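PDB 1SBZ: probable aromatic acid decarboxylase, which is an FMN-dependent UbiX-like decarboxylase that assembles as a homododecamer. Local coordinates for the interface of chains A and B and the interface of chains A and C. Residues are numbered along the deposited sequence; one frame, centred on the assembly and turned at random. Chains: chain A/B/C, Probable aromatic acid decarboxylase.

Contact 1: the interface of chains A and B. Residues chain A 152, 183-186; chain B 68-70, 72-73, 75-76.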
ATOM      1  N   TYR A 152      38.724  -6.482  -5.048  1.00 31.16           N
ATOM      2  CA  TYR A 152      39.336  -7.591  -4.312  1.00 32.01           C
ATOM      3  C   TYR A 152      40.287  -8.438  -5.159  1.00 32.73           C
ATOM      4  O   TYR A 152      41.194  -9.079  -4.624  1.00 32.70           O
ATOM      5  CB  TYR A 152      38.260  -8.484  -3.673  1.00 32.09           C
ATOM      6  CG  TYR A 152      37.387  -9.236  -4.662  1.00 32.56           C
ATOM      7  CD1 TYR A 152      36.140  -8.740  -5.044  1.00 32.94           C
ATOM      8  CD2 TYR A 152      37.802 -10.457  -5.206  1.00 32.61           C
ATOM      9  CE1 TYR A 152      35.333  -9.429  -5.951  1.00 33.11           C
ATOM     10  CE2 TYR A 152      37.005 -11.152  -6.113  1.00 33.24           C
ATOM     11  CZ  TYR A 152      35.774 -10.635  -6.481  1.00 33.08           C
ATOM     12  OH  TYR A 152      34.986 -11.328  -7.377  1.00 33.90           O
ATOM     13  N   TRP A 183      36.173 -14.684  -6.744  1.00 54.84           N
ATOM     14  CA  TRP A 183      36.519 -14.829  -5.334  1.00 55.10           C
ATOM     15  C   TRP A 183      36.604 -16.294  -4.934  1.00 55.73           C
ATOM     16  O   TRP A 183      35.792 -17.125  -5.356  1.00 55.70           O
ATOM     17  CB  TRP A 183      35.511 -14.095  -4.445  1.00 54.60           C
ATOM     18  CG  TRP A 183      35.746 -14.246  -2.954  1.00 54.06           C
ATOM     19  CD1 TRP A 183      35.085 -15.085  -2.098  1.00 53.42           C
ATOM     20  CD2 TRP A 183      36.702 -13.537  -2.156  1.00 53.32           C
ATOM     21  NE1 TRP A 183      35.569 -14.937  -0.821  1.00 53.26           N
ATOM     22  CE2 TRP A 183      36.564 -13.995  -0.826  1.00 53.25           C
ATOM     23  CE3 TRP A 183      37.668 -12.558  -2.429  1.00 53.16           C
ATOM     24  CZ2 TRP A 183      37.351 -13.506   0.226  1.00 53.34           C
ATOM     25  CZ3 TRP A 183      38.451 -12.074  -1.380  1.00 53.43           C
ATOM     26  CH2 TRP A 183      38.285 -12.549  -0.071  1.00 53.39           C
ATOM     27  N   GLN A 184      37.603 -16.591  -4.110  1.00 56.52           N
ATOM     28  CA  GLN A 184      37.799 -17.924  -3.567  1.00 57.37           C
ATOM     29  C   GLN A 184      37.966 -17.827  -2.043  1.00 57.92           C
ATOM     30  O   GLN A 184      36.980 -17.641  -1.330  1.00 58.08           O
ATOM     31  CB  GLN A 184      38.980 -18.604  -4.266  1.00 57.41           C
ATOM     32  CG  GLN A 184      38.716 -18.924  -5.746  1.00 57.55           C
ATOM     33  CD  GLN A 184      39.935 -18.741  -6.647  1.00 57.98           C
ATOM     34  OE1 GLN A 184      40.187 -19.569  -7.524  1.00 57.95           O
ATOM     35  NE2 GLN A 184      40.677 -17.653  -6.445  1.00 58.07           N
ATOM     36  N   GLY A 185      39.193 -17.921  -1.541  1.00 58.52           N
ATOM     37  CA  GLY A 185      39.423 -17.810  -0.099  1.00 59.12           C
ATOM     38  C   GLY A 185      40.211 -16.577   0.303  1.00 59.46           C
ATOM     39  O   GLY A 185      40.570 -15.754  -0.547  1.00 59.50           O
ATOM     40  N   LEU A 186      40.454 -16.458   1.611  1.00 59.87           N
ATOM     41  CA  LEU A 186      41.357 -15.453   2.202  1.00 60.08           C
ATOM     42  C   LEU A 186      41.640 -15.737   3.693  1.00 60.20           C
ATOM     43  O   LEU A 186      40.971 -16.580   4.312  1.00 60.41           O
ATOM     44  CB  LEU A 186      40.815 -14.022   2.019  1.00 60.09           C
ATOM     45  CG  LEU A 186      41.459 -12.848   2.781  1.00 60.17           C
ATOM     46  CD1 LEU A 186      43.018 -12.859   2.808  1.00 60.44           C
ATOM     47  CD2 LEU A 186      40.921 -11.505   2.272  1.00 60.26           C
TER
ATOM     48  N   ALA B  68      34.646 -13.523   4.844  1.00 26.62           N
ATOM     49  CA  ALA B  68      35.625 -13.726   3.765  1.00 26.60           C
ATOM     50  C   ALA B  68      35.634 -15.165   3.224  1.00 26.83           C
ATOM     51  O   ALA B  68      36.479 -15.517   2.405  1.00 26.60           O
ATOM     52  CB  ALA B  68      37.026 -13.315   4.230  1.00 26.53           C
ATOM     53  N   ALA B  69      34.678 -15.985   3.665  1.00 26.85           N
ATOM     54  CA  ALA B  69      34.561 -17.366   3.190  1.00 26.92           C
ATOM     55  C   ALA B  69      34.214 -17.425   1.702  1.00 27.22           C
ATOM     56  O   ALA B  69      33.767 -16.429   1.116  1.00 27.00           O
ATOM     57  CB  ALA B  69      33.528 -18.124   4.012  1.00 27.17           C
ATOM     58  N   THR B  70      34.439 -18.581   1.079  1.00 27.07           N
ATOM     59  CA  THR B  70      34.133 -18.735  -0.340  1.00 27.37           C
ATOM     60  C   THR B  70      32.667 -18.372  -0.616  1.00 27.56           C
ATOM     61  O   THR B  70      32.370 -17.598  -1.532  1.00 27.69           O
ATOM     62  CB  THR B  70      34.439 -20.171  -0.841  1.00 27.18           C
ATOM     63  OG1 THR B  70      33.807 -21.121   0.022  1.00 27.31           O
ATOM     64  CG2 THR B  70      35.918 -20.504  -0.714  1.00 26.39           C
ATOM     65  N   SER B  72      30.622 -16.380   0.645  1.00 28.82           N
ATOM     66  CA  SER B  72      30.177 -15.010   0.884  1.00 29.30           C
ATOM     67  C   SER B  72      30.247 -14.140  -0.377  1.00 29.22           C
ATOM     68  O   SER B  72      29.823 -12.982  -0.351  1.00 29.53           O
ATOM     69  CB  SER B  72      30.953 -14.369   2.037  1.00 29.41           C
ATOM     70  OG  SER B  72      32.113 -13.703   1.569  1.00 30.83           O
ATOM     71  N   SER B  73      30.780 -14.693  -1.467  1.00 29.08           N
ATOM     72  CA  SER B  73      30.829 -13.991  -2.753  1.00 29.43           C
ATOM     73  C   SER B  73      29.917 -14.649  -3.769  1.00 29.70           C
ATOM     74  O   SER B  73      29.808 -15.880  -3.811  1.00 29.51           O
ATOM     75  CB  SER B  73      32.247 -13.953  -3.317  1.00 29.45           C
ATOM     76  OG  SER B  73      32.277 -13.365  -4.617  1.00 29.74           O
ATOM     77  N   SER B  75      30.419 -14.582  -6.948  1.00 30.92           N
ATOM     78  CA  SER B  75      31.264 -15.140  -8.014  1.00 31.19           C
ATOM     79  C   SER B  75      31.557 -16.622  -7.785  1.00 31.40           C
ATOM     80  O   SER B  75      31.895 -17.343  -8.721  1.00 31.74           O
ATOM     81  CB  SER B  75      32.578 -14.373  -8.115  1.00 30.97           C
ATOM     82  OG  SER B  75      33.314 -14.490  -6.914  1.00 31.52           O
ATOM     83  N   PHE B  76      31.449 -17.062  -6.534  1.00 31.89           N
ATOM     84  CA  PHE B  76      31.577 -18.473  -6.192  1.00 32.29           C
ATOM     85  C   PHE B  76      30.219 -19.128  -6.421  1.00 32.62           C
ATOM     86  O   PHE B  76      29.301 -18.957  -5.613  1.00 32.83           O
ATOM     87  CB  PHE B  76      32.034 -18.631  -4.735  1.00 32.48           C
ATOM     88  CG  PHE B  76      32.266 -20.064  -4.317  1.00 32.70           C
ATOM     89  CD1 PHE B  76      33.502 -20.679  -4.539  1.00 32.88           C
ATOM     90  CD2 PHE B  76      31.253 -20.798  -3.702  1.00 31.68           C
ATOM     91  CE1 PHE B  76      33.720 -22.008  -4.162  1.00 32.57           C
ATOM     92  CE2 PHE B  76      31.462 -22.124  -3.316  1.00 32.57           C
ATOM     93  CZ  PHE B  76      32.697 -22.732  -3.551  1.00 32.94           C
TER
HETATM   94  O   HOH W   1      32.091 -11.327  -6.526  1.00 31.67           O
HETATM   95  O   HOH W   2      38.447 -17.490   4.013  1.00 50.25           O
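The backbone of chain A runs extended through A:Trp183 near its modelled C-terminal end, while chain B turns through the short 3-10 helix 70-72 and the loops on either side. The contact is a C-terminal tail docked on a neighbouring subunit of the dodecamer. A:Trp183 carries it and hides 85 Å² against chain B. Its CG is anti to the backbone N (chi1 177°), so the indole is carried away from its own amide and both N-H groups can serve chain B. The indole NE1 gives a hydrogen bond to the backbone O of B:Ala69 at 3.0 Å. This oxygen lies close to the ring plane, but the N-H meets it from above the carbonyl plane. The in-plane lone pair of the same O takes B:Ser72 OG, so two donors grip it. The pyrrole side of the indole, at CD1, packs against B:Ser73 CB at 3.3 Å. At the six-membered ring, CZ2 lies 3.9 Å from B:Ala68 CA. The backbone N of A:Trp183 bonds to the hydroxyl OG of B:Ser75 at 2.9 Å, fairly straight at 162°. B:Ser75 OG sits between its backbone N and carbonyl carbon (chi1 62°). There it also pairs with B:Ser73 OG at 2.8 Å, which helps to fix both hydroxyls. Water 2 joins the last modelled residue to chain B, touching A:Leu186 O and B:Ala68 O. B:Phe76 stands behind the loop, with B:Thr70 CB over the centre of one ring face. On the other flank, water 1 connects the phenol OH of A:Tyr152, at 3.0 Å, with B:Ser73 OG, at 2.8 Å.

Contact 2: the interface of chains A and C. Residues chain A 105, 111-113; chain C 123-125, 127, 130.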
ATOM      1  N   ARG A 105      10.002  -3.175 -26.689  1.00 19.26           N
ATOM      2  CA  ARG A 105       9.140  -4.281 -27.127  1.00 19.24           C
ATOM      3  C   ARG A 105       9.726  -5.660 -26.810  1.00 19.24           C
ATOM      4  O   ARG A 105       9.062  -6.483 -26.189  1.00 18.94           O
ATOM      5  CB  ARG A 105       8.795  -4.161 -28.617  1.00 19.36           C
ATOM      6  CG  ARG A 105       7.964  -5.313 -29.174  1.00 19.84           C
ATOM      7  CD  ARG A 105       6.575  -5.476 -28.555  1.00 20.08           C
ATOM      8  NE  ARG A 105       5.896  -6.647 -29.110  1.00 21.28           N
ATOM      9  CZ  ARG A 105       4.866  -7.270 -28.543  1.00 21.78           C
ATOM     10  NH1 ARG A 105       4.371  -6.851 -27.386  1.00 22.59           N
ATOM     11  NH2 ARG A 105       4.332  -8.321 -29.140  1.00 22.79           N
ATOM     12  N   LEU A 111       9.577 -10.516 -20.891  1.00 21.07           N
ATOM     13  CA  LEU A 111       8.826 -10.557 -19.631  1.00 21.23           C
ATOM     14  C   LEU A 111       7.502 -11.329 -19.703  1.00 21.11           C
ATOM     15  O   LEU A 111       7.230 -12.157 -18.839  1.00 21.16           O
ATOM     16  CB  LEU A 111       8.600  -9.149 -19.078  1.00 21.30           C
ATOM     17  CG  LEU A 111       9.869  -8.408 -18.652  1.00 21.97           C
ATOM     18  CD1 LEU A 111       9.526  -7.092 -17.988  1.00 21.54           C
ATOM     19  CD2 LEU A 111      10.728  -9.267 -17.724  1.00 23.65           C
ATOM     20  N   LYS A 112       6.698 -11.067 -20.730  1.00 20.96           N
ATOM     21  CA  LYS A 112       5.401 -11.722 -20.857  1.00 21.90           C
ATOM     22  C   LYS A 112       5.529 -13.243 -21.097  1.00 22.61           C
ATOM     23  O   LYS A 112       4.651 -14.018 -20.711  1.00 22.67           O
ATOM     24  CB  LYS A 112       4.546 -11.035 -21.936  1.00 21.70           C
ATOM     25  CG  LYS A 112       4.870 -11.439 -23.366  1.00 21.80           C
ATOM     26  CD  LYS A 112       4.151 -10.579 -24.380  1.00 21.44           C
ATOM     27  CE  LYS A 112       4.402 -11.085 -25.797  1.00 22.31           C
ATOM     28  NZ  LYS A 112       3.578 -12.297 -26.103  1.00 23.22           N
ATOM     29  N   GLU A 113       6.632 -13.660 -21.717  1.00 23.17           N
ATOM     30  CA  GLU A 113       6.871 -15.080 -21.983  1.00 23.86           C
ATOM     31  C   GLU A 113       7.519 -15.787 -20.804  1.00 24.39           C
ATOM     32  O   GLU A 113       7.653 -17.014 -20.811  1.00 25.02           O
ATOM     33  CB  GLU A 113       7.730 -15.280 -23.239  1.00 23.96           C
ATOM     34  CG  GLU A 113       7.121 -14.749 -24.537  1.00 23.60           C
ATOM     35  CD  GLU A 113       5.797 -15.396 -24.904  1.00 24.41           C
ATOM     36  OE1 GLU A 113       5.616 -16.615 -24.670  1.00 24.23           O
ATOM     37  OE2 GLU A 113       4.931 -14.676 -25.441  1.00 23.79           O
TER
ATOM     38  N   GLU C 123      -3.057  -9.123 -26.218  1.00 22.50           N
ATOM     39  CA  GLU C 123      -1.724  -9.641 -25.953  1.00 23.87           C
ATOM     40  C   GLU C 123      -1.868 -10.989 -25.254  1.00 25.17           C
ATOM     41  O   GLU C 123      -2.860 -11.228 -24.561  1.00 25.05           O
ATOM     42  CB  GLU C 123      -0.917  -8.677 -25.081  1.00 23.67           C
ATOM     43  CG  GLU C 123       0.535  -9.083 -24.832  1.00 24.31           C
ATOM     44  CD  GLU C 123       1.315  -9.315 -26.114  1.00 24.86           C
ATOM     45  OE1 GLU C 123       1.085 -10.347 -26.783  1.00 25.64           O
ATOM     46  OE2 GLU C 123       2.174  -8.475 -26.446  1.00 26.18           O
HETATM   47  N   MSE C 124      -0.874 -11.854 -25.451  1.00 26.51           N
HETATM   48  CA  MSE C 124      -0.831 -13.196 -24.876  1.00 29.90           C
HETATM   49  C   MSE C 124       0.606 -13.729 -24.822  1.00 26.77           C
HETATM   50  O   MSE C 124       1.288 -13.741 -25.844  1.00 27.30           O
HETATM   51  CB  MSE C 124      -1.699 -14.150 -25.701  1.00 29.11           C
HETATM   52  CG  MSE C 124      -1.055 -15.508 -26.002  1.00 32.43           C
HETATM   53 SE   MSE C 124      -2.405 -16.563 -26.780  1.00 42.07          SE
HETATM   54  CE  MSE C 124      -2.069 -16.135 -28.694  1.00 40.11           C
ATOM     55  N   PRO C 125       1.077 -14.163 -23.655  1.00 25.66           N
ATOM     56  CA  PRO C 125       0.406 -13.976 -22.360  1.00 24.51           C
ATOM     57  C   PRO C 125       0.357 -12.521 -21.876  1.00 23.62           C
ATOM     58  O   PRO C 125       0.977 -11.639 -22.476  1.00 23.34           O
ATOM     59  CB  PRO C 125       1.283 -14.790 -21.396  1.00 24.48           C
ATOM     60  CG  PRO C 125       2.057 -15.730 -22.276  1.00 24.81           C
ATOM     61  CD  PRO C 125       2.320 -14.943 -23.518  1.00 25.15           C
ATOM     62  N   SER C 127       1.507 -10.113 -19.001  1.00 20.37           N
ATOM     63  CA  SER C 127       2.520 -10.011 -17.966  1.00 19.46           C
ATOM     64  C   SER C 127       2.002  -9.233 -16.759  1.00 18.89           C
ATOM     65  O   SER C 127       0.901  -8.684 -16.780  1.00 18.57           O
ATOM     66  CB  SER C 127       3.754  -9.313 -18.524  1.00 19.41           C
ATOM     67  OG  SER C 127       3.497  -7.934 -18.702  1.00 18.94           O
ATOM     68  N   HIS C 130       1.407  -5.636 -17.796  1.00 15.50           N
ATOM     69  CA  HIS C 130       0.165  -5.472 -18.563  1.00 15.42           C
ATOM     70  C   HIS C 130      -1.043  -5.410 -17.619  1.00 15.82           C
ATOM     71  O   HIS C 130      -1.924  -4.562 -17.772  1.00 15.62           O
ATOM     72  CB  HIS C 130      -0.023  -6.603 -19.588  1.00 15.33           C
ATOM     73  CG  HIS C 130       1.128  -6.775 -20.532  1.00 15.72           C
ATOM     74  ND1 HIS C 130       1.525  -8.009 -21.008  1.00 15.50           N
ATOM     75  CD2 HIS C 130       1.979  -5.873 -21.076  1.00 15.53           C
ATOM     76  CE1 HIS C 130       2.561  -7.858 -21.813  1.00 15.33           C
ATOM     77  NE2 HIS C 130       2.859  -6.572 -21.870  1.00 15.80           N
TER
HETATM   78  O   HOH W   3       1.971 -10.281 -29.248  1.00 32.92           O
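The aliphatic chain of A:Lys112 forms the apolar centre, and hides 68 Å² against chain C. It lies in the last turn of helix 102-113 of this UbiX/PAD1-family flavoprotein, where the helix end meets a loop of a neighbouring subunit in the dodecamer. Its CA rests on the beta-carbon CB of C:Ser127 at 3.7 Å, and its CB meets the imidazole CE1 of C:His130 at the same distance. CG of A:Lys112 takes the crowded place between backbone N and carbonyl carbon (chi1 81°). The chain then runs straight to CE and bends at chi4, crossing the C:Glu123 side chain at about a right angle. C:Pro125, which follows a cis peptide bond, sets its ring beside the carbonyl O of A:Lys112 and crosses the A:Glu113 side chain at about a right angle, with CD towards OE2. Behind this surface C:Ser127 N donates to C:His130 ND1, and C:His130 N donates to OG, so the serine caps the start of helix 128-139. C:Ser127 OG also lies over the imidazole face.

Further out, the ammonium NZ of A:Lys112 donates to the backbone O of selenomethionine C:Met124 at 2.7 Å, from above the carbonyl plane. NZ forms a salt bridge within its own chain to A:Glu113 OE2 at 2.8 Å. A longer one reaches C:Glu123 OE1, an oxygen that also takes the C:Met124 amide on its anti lone pair. These two carboxylates probably stabilise the lysine charge. At the rim A:Arg105 and C:Glu123 meet tip to tip, their planar groups nearly coplanar (7°). A:Arg105 NH1 donates to C:Glu123 OE2 at 2.9 Å, almost straight at 169°. Water 3 lies between A:Arg105 NH2, at 3.1 Å, and C:Glu123 OE1, at 2.6 Å.

The C-alpha centres of contact 1 and contact 2 lie about 38 Å apart, and they share no residue. Chain A takes part in both, with its C-terminal tail in contact 1 and helix 102-113 in contact 2. Neither whole interface is an exact two-fold, so each sets different surfaces of one protein against each other. Every subunit can thus give a tail and receive one, and likewise offer a helix and a loop. This repetition fits the homododecamer. Contact 2 also borders the cofactor site, since C:Glu123 is one of the FMN-pocket residues. Subunit packing there may help to shape that pocket.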